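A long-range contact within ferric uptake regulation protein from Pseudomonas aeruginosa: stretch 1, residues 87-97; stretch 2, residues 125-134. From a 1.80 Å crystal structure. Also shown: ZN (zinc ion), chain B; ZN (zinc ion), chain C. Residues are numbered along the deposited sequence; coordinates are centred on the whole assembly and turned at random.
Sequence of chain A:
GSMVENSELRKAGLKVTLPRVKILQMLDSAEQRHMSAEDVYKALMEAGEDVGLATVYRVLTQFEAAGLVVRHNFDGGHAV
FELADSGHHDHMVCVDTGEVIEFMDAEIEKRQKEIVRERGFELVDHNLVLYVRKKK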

ATOM      1  N   GLY A  87      -0.383  -0.612   3.861  1.00 60.39           N
ATOM      2  CA  GLY A  87      -0.645   0.341   2.797  1.00 59.11           C
ATOM      3  C   GLY A  87      -2.046   0.062   2.273  1.00 57.83           C
ATOM      4  O   GLY A  87      -2.533  -1.070   2.381  1.00 58.56           O
ATOM      5  N   HIS A  88      -2.706   1.076   1.728  1.00 55.90           N
ATOM      6  CA  HIS A  88      -4.060   0.890   1.203  1.00 52.91           C
ATOM      7  C   HIS A  88      -4.064  -0.022  -0.012  1.00 51.93           C
ATOM      8  O   HIS A  88      -3.116  -0.034  -0.816  1.00 52.19           O
ATOM      9  CB  HIS A  88      -4.681   2.238   0.820  1.00 51.65           C
ATOM     10  CG  HIS A  88      -5.944   2.127   0.010  1.00 46.56           C
ATOM     11  ND1 HIS A  88      -7.144   1.704   0.545  1.00 47.13           N
ATOM     12  CD2 HIS A  88      -6.200   2.444  -1.285  1.00 45.23           C
ATOM     13  CE1 HIS A  88      -8.083   1.777  -0.385  1.00 47.37           C
ATOM     14  NE2 HIS A  88      -7.537   2.227  -1.507  1.00 32.19           N
ATOM     15  N   HIS A  89      -5.148  -0.779  -0.140  1.00 49.60           N
ATOM     16  CA  HIS A  89      -5.320  -1.698  -1.247  1.00 45.58           C
ATOM     17  C   HIS A  89      -6.805  -1.964  -1.469  1.00 41.97           C
ATOM     18  O   HIS A  89      -7.584  -2.092  -0.527  1.00 43.22           O
ATOM     19  CB  HIS A  89      -4.580  -3.014  -0.959  1.00 48.26           C
ATOM     20  N   ASP A  90      -7.205  -1.990  -2.728  1.00 37.77           N
ATOM     21  CA  ASP A  90      -8.585  -2.308  -3.063  1.00 32.70           C
ATOM     22  C   ASP A  90      -8.415  -3.718  -3.600  1.00 29.25           C
ATOM     23  O   ASP A  90      -7.316  -4.235  -3.549  1.00 31.49           O
ATOM     24  CB  ASP A  90      -9.076  -1.355  -4.098  1.00 27.87           C
ATOM     25  CG  ASP A  90      -9.058   0.086  -3.575  1.00 28.13           C
ATOM     26  OD1 ASP A  90      -9.589   0.332  -2.487  1.00 37.79           O
ATOM     27  OD2 ASP A  90      -8.526   0.909  -4.248  1.00 30.62           O
ATOM     28  N   HIS A  91      -9.453  -4.336  -4.124  1.00 27.23           N
ATOM     29  CA  HIS A  91      -9.281  -5.739  -4.517  1.00 24.33           C
ATOM     30  C   HIS A  91      -9.959  -6.154  -5.789  1.00 27.30           C
ATOM     31  O   HIS A  91     -11.046  -5.674  -6.099  1.00 25.55           O
ATOM     32  CB  HIS A  91      -9.855  -6.667  -3.399  1.00 24.71           C
ATOM     33  CG  HIS A  91      -9.256  -6.475  -2.040  1.00 25.88           C
ATOM     34  ND1 HIS A  91      -9.625  -5.438  -1.215  1.00 25.90           N
ATOM     35  CD2 HIS A  91      -8.284  -7.193  -1.434  1.00 25.07           C
ATOM     36  CE1 HIS A  91      -8.871  -5.550  -0.145  1.00 28.00           C
ATOM     37  NE2 HIS A  91      -8.057  -6.581  -0.231  1.00 23.88           N
ATOM     38  N   MET A  92      -9.308  -7.057  -6.524  1.00 26.32           N
ATOM     39  CA  MET A  92      -9.924  -7.692  -7.673  1.00 26.87           C
ATOM     40  C   MET A  92     -10.220  -9.122  -7.144  1.00 26.81           C
ATOM     41  O   MET A  92      -9.407  -9.712  -6.408  1.00 28.83           O
ATOM     42  CB  MET A  92      -8.948  -7.794  -8.847  1.00 27.07           C
ATOM     43  CG  MET A  92      -8.918  -6.525  -9.647  1.00 33.04           C
ATOM     44  SD  MET A  92      -7.660  -6.602 -10.877  1.00 38.01           S
ATOM     45  CE  MET A  92      -8.081  -8.006 -11.677  1.00 38.28           C
ATOM     46  N   VAL A  93     -11.401  -9.641  -7.454  1.00 26.97           N
ATOM     47  CA  VAL A  93     -11.753 -10.996  -7.005  1.00 27.06           C
ATOM     48  C   VAL A  93     -12.147 -11.817  -8.236  1.00 27.09           C
ATOM     49  O   VAL A  93     -13.019 -11.403  -9.010  1.00 25.66           O
ATOM     50  CB  VAL A  93     -12.941 -10.947  -6.030  1.00 26.99           C
ATOM     51  CG1 VAL A  93     -13.268 -12.351  -5.529  1.00 30.53           C
ATOM     52  CG2 VAL A  93     -12.597 -10.070  -4.845  1.00 28.36           C
ATOM     53  N   CYS A  94     -11.501 -12.967  -8.413  1.00 29.08           N
ATOM     54  CA  CYS A  94     -11.779 -13.872  -9.532  1.00 30.75           C
ATOM     55  C   CYS A  94     -13.046 -14.603  -9.137  1.00 29.34           C
ATOM     56  O   CYS A  94     -13.040 -15.416  -8.220  1.00 28.82           O
ATOM     57  CB  CYS A  94     -10.628 -14.855  -9.706  1.00 32.69           C
ATOM     58  SG  CYS A  94      -9.167 -14.025 -10.295  1.00 42.12           S
ATOM     59  N   VAL A  95     -14.135 -14.306  -9.835  1.00 26.78           N
ATOM     60  CA  VAL A  95     -15.407 -14.877  -9.468  1.00 30.04           C
ATOM     61  C   VAL A  95     -15.449 -16.378  -9.527  1.00 28.80           C
ATOM     62  O   VAL A  95     -16.068 -17.006  -8.687  1.00 30.08           O
ATOM     63  CB  VAL A  95     -16.577 -14.322 -10.326  1.00 29.84           C
ATOM     64  CG1 VAL A  95     -16.623 -12.797 -10.249  1.00 31.99           C
ATOM     65  CG2 VAL A  95     -16.443 -14.771 -11.756  1.00 32.77           C
ATOM     66  N   ASP A  96     -14.763 -16.955 -10.501  1.00 29.40           N
ATOM     67  CA  ASP A  96     -14.830 -18.399 -10.647  1.00 31.07           C
ATOM     68  C   ASP A  96     -13.991 -19.200  -9.661  1.00 30.78           C
ATOM     69  O   ASP A  96     -14.355 -20.310  -9.284  1.00 29.60           O
ATOM     70  CB  ASP A  96     -14.462 -18.756 -12.098  1.00 32.67           C
ATOM     71  CG  ASP A  96     -15.501 -18.254 -13.093  1.00 35.61           C
ATOM     72  OD1 ASP A  96     -16.690 -18.163 -12.719  1.00 38.97           O
ATOM     73  OD2 ASP A  96     -15.137 -17.951 -14.259  1.00 42.06           O
ATOM     74  N   THR A  97     -12.879 -18.626  -9.227  1.00 31.41           N
ATOM     75  CA  THR A  97     -11.980 -19.314  -8.307  1.00 31.69           C
ATOM     76  C   THR A  97     -11.937 -18.759  -6.870  1.00 31.52           C
ATOM     77  O   THR A  97     -11.472 -19.434  -5.935  1.00 31.64           O
ATOM     78  CB  THR A  97     -10.558 -19.269  -8.841  1.00 33.52           C
ATOM     79  OG1 THR A  97     -10.064 -17.916  -8.768  1.00 32.01           O
ATOM     80  CG2 THR A  97     -10.532 -19.736 -10.307  1.00 33.89           C
ATOM     81  N   ASP A 125     -13.604   7.059   4.137  1.00 29.95           N
ATOM     82  CA  ASP A 125     -13.163   5.691   3.914  1.00 30.03           C
ATOM     83  C   ASP A 125     -13.802   5.297   2.591  1.00 27.31           C
ATOM     84  O   ASP A 125     -14.594   6.051   2.031  1.00 26.71           O
ATOM     85  CB  ASP A 125     -13.719   4.832   5.048  1.00 32.62           C
ATOM     86  CG  ASP A 125     -13.123   3.434   5.104  1.00 37.95           C
ATOM     87  OD1 ASP A 125     -12.153   3.134   4.377  1.00 40.22           O
ATOM     88  OD2 ASP A 125     -13.649   2.628   5.909  1.00 44.25           O
ATOM     89  N   HIS A 126     -13.452   4.125   2.082  1.00 27.39           N
ATOM     90  CA  HIS A 126     -14.051   3.654   0.855  1.00 26.57           C
ATOM     91  C   HIS A 126     -13.754   2.192   0.661  1.00 28.54           C
ATOM     92  O   HIS A 126     -12.811   1.616   1.263  1.00 26.98           O
ATOM     93  CB  HIS A 126     -13.554   4.418  -0.376  1.00 27.48           C
ATOM     94  CG  HIS A 126     -12.106   4.193  -0.692  1.00 26.86           C
ATOM     95  ND1 HIS A 126     -11.127   4.908  -0.067  1.00 29.66           N
ATOM     96  CD2 HIS A 126     -11.539   3.337  -1.578  1.00 25.38           C
ATOM     97  CE1 HIS A 126      -9.986   4.484  -0.575  1.00 28.92           C
ATOM     98  NE2 HIS A 126     -10.179   3.534  -1.493  1.00 28.84           N
ATOM     99  N   ASN A 127     -14.569   1.593  -0.193  1.00 25.48           N
ATOM    100  CA  ASN A 127     -14.394   0.191  -0.547  1.00 28.36           C
ATOM    101  C   ASN A 127     -14.591   0.011  -2.036  1.00 25.39           C
ATOM    102  O   ASN A 127     -15.625   0.409  -2.587  1.00 27.48           O
ATOM    103  CB  ASN A 127     -15.408  -0.674   0.187  1.00 31.36           C
ATOM    104  CG  ASN A 127     -15.207  -2.136  -0.100  1.00 36.09           C
ATOM    105  OD1 ASN A 127     -16.103  -2.804  -0.586  1.00 43.35           O
ATOM    106  ND2 ASN A 127     -14.013  -2.636   0.196  1.00 38.67           N
ATOM    107  N   LEU A 128     -13.613  -0.579  -2.699  1.00 26.89           N
ATOM    108  CA  LEU A 128     -13.741  -0.827  -4.138  1.00 25.05           C
ATOM    109  C   LEU A 128     -13.388  -2.289  -4.412  1.00 24.53           C
ATOM    110  O   LEU A 128     -12.299  -2.745  -4.053  1.00 24.46           O
ATOM    111  CB  LEU A 128     -12.789   0.075  -4.959  1.00 26.07           C
ATOM    112  CG  LEU A 128     -12.780  -0.271  -6.457  1.00 27.52           C
ATOM    113  CD1 LEU A 128     -14.170  -0.002  -7.120  1.00 28.75           C
ATOM    114  CD2 LEU A 128     -11.690   0.596  -7.164  1.00 33.32           C
ATOM    115  N   VAL A 129     -14.328  -3.038  -4.976  1.00 22.93           N
ATOM    116  CA  VAL A 129     -14.022  -4.441  -5.316  1.00 23.93           C
ATOM    117  C   VAL A 129     -14.358  -4.620  -6.780  1.00 23.56           C
ATOM    118  O   VAL A 129     -15.445  -4.220  -7.229  1.00 24.86           O
ATOM    119  CB  VAL A 129     -14.875  -5.428  -4.460  1.00 25.38           C
ATOM    120  CG1 VAL A 129     -14.580  -6.910  -4.896  1.00 22.82           C
ATOM    121  CG2 VAL A 129     -14.570  -5.233  -2.993  1.00 29.15           C
ATOM    122  N   LEU A 130     -13.432  -5.200  -7.547  1.00 24.37           N
ATOM    123  CA  LEU A 130     -13.695  -5.419  -8.958  1.00 25.45           C
ATOM    124  C   LEU A 130     -13.810  -6.931  -9.133  1.00 25.78           C
ATOM    125  O   LEU A 130     -12.882  -7.641  -8.802  1.00 28.85           O
ATOM    126  CB  LEU A 130     -12.534  -4.883  -9.808  1.00 24.83           C
ATOM    127  CG  LEU A 130     -12.298  -3.375  -9.643  1.00 25.24           C
ATOM    128  CD1 LEU A 130     -11.142  -2.953 -10.554  1.00 27.00           C
ATOM    129  CD2 LEU A 130     -13.569  -2.617  -9.966  1.00 25.48           C
ATOM    130  N   TYR A 131     -14.963  -7.409  -9.594  1.00 24.67           N
ATOM    131  CA  TYR A 131     -15.144  -8.843  -9.770  1.00 26.39           C
ATOM    132  C   TYR A 131     -14.731  -9.122 -11.186  1.00 27.22           C
ATOM    133  O   TYR A 131     -15.218  -8.479 -12.102  1.00 30.63           O
ATOM    134  CB  TYR A 131     -16.595  -9.257  -9.520  1.00 25.54           C
ATOM    135  CG  TYR A 131     -17.009  -9.012  -8.073  1.00 26.53           C
ATOM    136  CD1 TYR A 131     -16.686  -9.929  -7.065  1.00 29.21           C
ATOM    137  CD2 TYR A 131     -17.677  -7.837  -7.716  1.00 27.84           C
ATOM    138  CE1 TYR A 131     -17.023  -9.684  -5.727  1.00 28.48           C
ATOM    139  CE2 TYR A 131     -18.017  -7.582  -6.357  1.00 28.97           C
ATOM    140  CZ  TYR A 131     -17.685  -8.516  -5.394  1.00 29.91           C
ATOM    141  OH  TYR A 131     -18.039  -8.295  -4.081  1.00 36.19           O
ATOM    142  N   VAL A 132     -13.839 -10.090 -11.353  1.00 28.70           N
ATOM    143  CA  VAL A 132     -13.302 -10.350 -12.685  1.00 27.51           C
ATOM    144  C   VAL A 132     -13.268 -11.808 -13.115  1.00 29.33           C
ATOM    145  O   VAL A 132     -13.467 -12.727 -12.321  1.00 28.68           O
ATOM    146  CB  VAL A 132     -11.894  -9.775 -12.780  1.00 25.73           C
ATOM    147  CG1 VAL A 132     -11.922  -8.239 -12.506  1.00 26.34           C
ATOM    148  CG2 VAL A 132     -10.963 -10.506 -11.786  1.00 25.81           C
ATOM    149  N   ARG A 133     -12.985 -11.998 -14.399  1.00 32.51           N
ATOM    150  CA  ARG A 133     -12.884 -13.352 -14.953  1.00 35.93           C
ATOM    151  C   ARG A 133     -11.784 -13.268 -16.017  1.00 38.50           C
ATOM    152  O   ARG A 133     -11.699 -12.273 -16.709  1.00 37.40           O
ATOM    153  CB  ARG A 133     -14.215 -13.751 -15.593  1.00 38.35           C
ATOM    154  CG  ARG A 133     -14.155 -15.115 -16.306  1.00 43.53           C
ATOM    155  CD  ARG A 133     -15.521 -15.575 -16.775  1.00 44.82           C
ATOM    156  NE  ARG A 133     -16.354 -16.081 -15.686  1.00 46.76           N
ATOM    157  CZ  ARG A 133     -17.593 -15.660 -15.441  1.00 48.66           C
ATOM    158  NH1 ARG A 133     -18.136 -14.718 -16.209  1.00 46.37           N
ATOM    159  NH2 ARG A 133     -18.302 -16.200 -14.447  1.00 47.82           N
ATOM    160  N   LYS A 134     -10.924 -14.281 -16.118  1.00 42.71           N
ATOM    161  CA  LYS A 134      -9.852 -14.257 -17.117  1.00 47.02           C
ATOM    162  C   LYS A 134     -10.472 -14.197 -18.507  1.00 49.81           C
ATOM    163  O   LYS A 134     -11.379 -14.976 -18.818  1.00 51.15           O
ATOM    164  CB  LYS A 134      -8.964 -15.504 -16.982  1.00 47.63           C
TER
HETATM  165 ZN    ZN B 201      -8.863   2.597  -2.929  1.00 32.17          ZN
HETATM  166 ZN    ZN C 202      -6.522  -7.151   0.987  1.00 31.30          ZN
HETATM  167  O   HOH W   1     -11.329  -0.894  -1.257  1.00 34.12           O
HETATM  168  O   HOH W   2     -11.779  -3.947  -1.326  1.00 35.31           O
HETATM  169  O   HOH W   3     -12.429 -15.762 -11.998  1.00 48.60           O
HETATM  170  O   HOH W   4     -10.490   2.914  -4.517  1.00 30.36           O

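How do the two stretches run against each other? Strands 90-94 and 129-132 lie side by side in parallel, their N-to-C directions 21° apart, with M92 CA and L130 CA 4.6 Å from each other. The backbone bonds alternate as parallel pairing requires. H91 N donates to L128 O at 3.3 Å, and L130 N returns a bond to H91 O at 2.8 Å. V93 N then donates to L130 O and V132 N to V93 O, both at 2.8 Å, before V95 N closes the ladder on V132 O at 3.0 Å. H91 and V93 thus use both their N and O toward the partner strand, while M92 CA approaches L130 O at 3.2 Å in a CA-H...O contact.

What do the side chains do on the two faces of this pairing? M92, C94, L130 and V132 share one face, where M92 CE reaches V132 CG2 at 3.8 Å and M92 CG lies 4.0 Å from L130 CB. H91, V93, V129 and Y131 occupy the other. There V93 CG2 packs against V129 CG1 at 3.7 Å, and V93 CB sits 4.0 Å from Y131 CD1. Beyond the strand, V95 extends the apolar contact, its CG1 lying 3.6 Å from Y131 CB.

What joins the stretches at their N-terminal ends? The zinc ion of chain B gathers ligands from both: H88 NE2 binds ZN at 2.0 Å, H126 NE2 binds ZN at 2.2 Å, and D90 chelates it, with OD1 and OD2 at 2.4 and 2.2 Å from ZN. Water 4 and an atom from elsewhere in the structure complete the set. Shared coordination explains why H88 NE2 and H126 NE2 come within 2.9 Å without a hydrogen bond. Water 1 adds a bridge, donating to D90 OD1 at 2.5 Å and accepting from L128 N at 2.7 Å. Water 2 makes another, accepting from H91 ND1 at 2.6 Å and donating to L128 O at 3.0 Å; the other ring nitrogen, H91 NE2, binds the chain C ZN at 2.0 Å.

How is the other end held? A two-pronged salt bridge links D96 and R133: R133 NE donates to D96 OD2 at 2.6 Å, and R133 NH2 to D96 OD1 at 3.1 Å. The carboxylate meets the guanidinium edge, where the N-H groups point, leaving one guanidinium face for V95, whose CG2 lies 3.6 Å from R133 NH2.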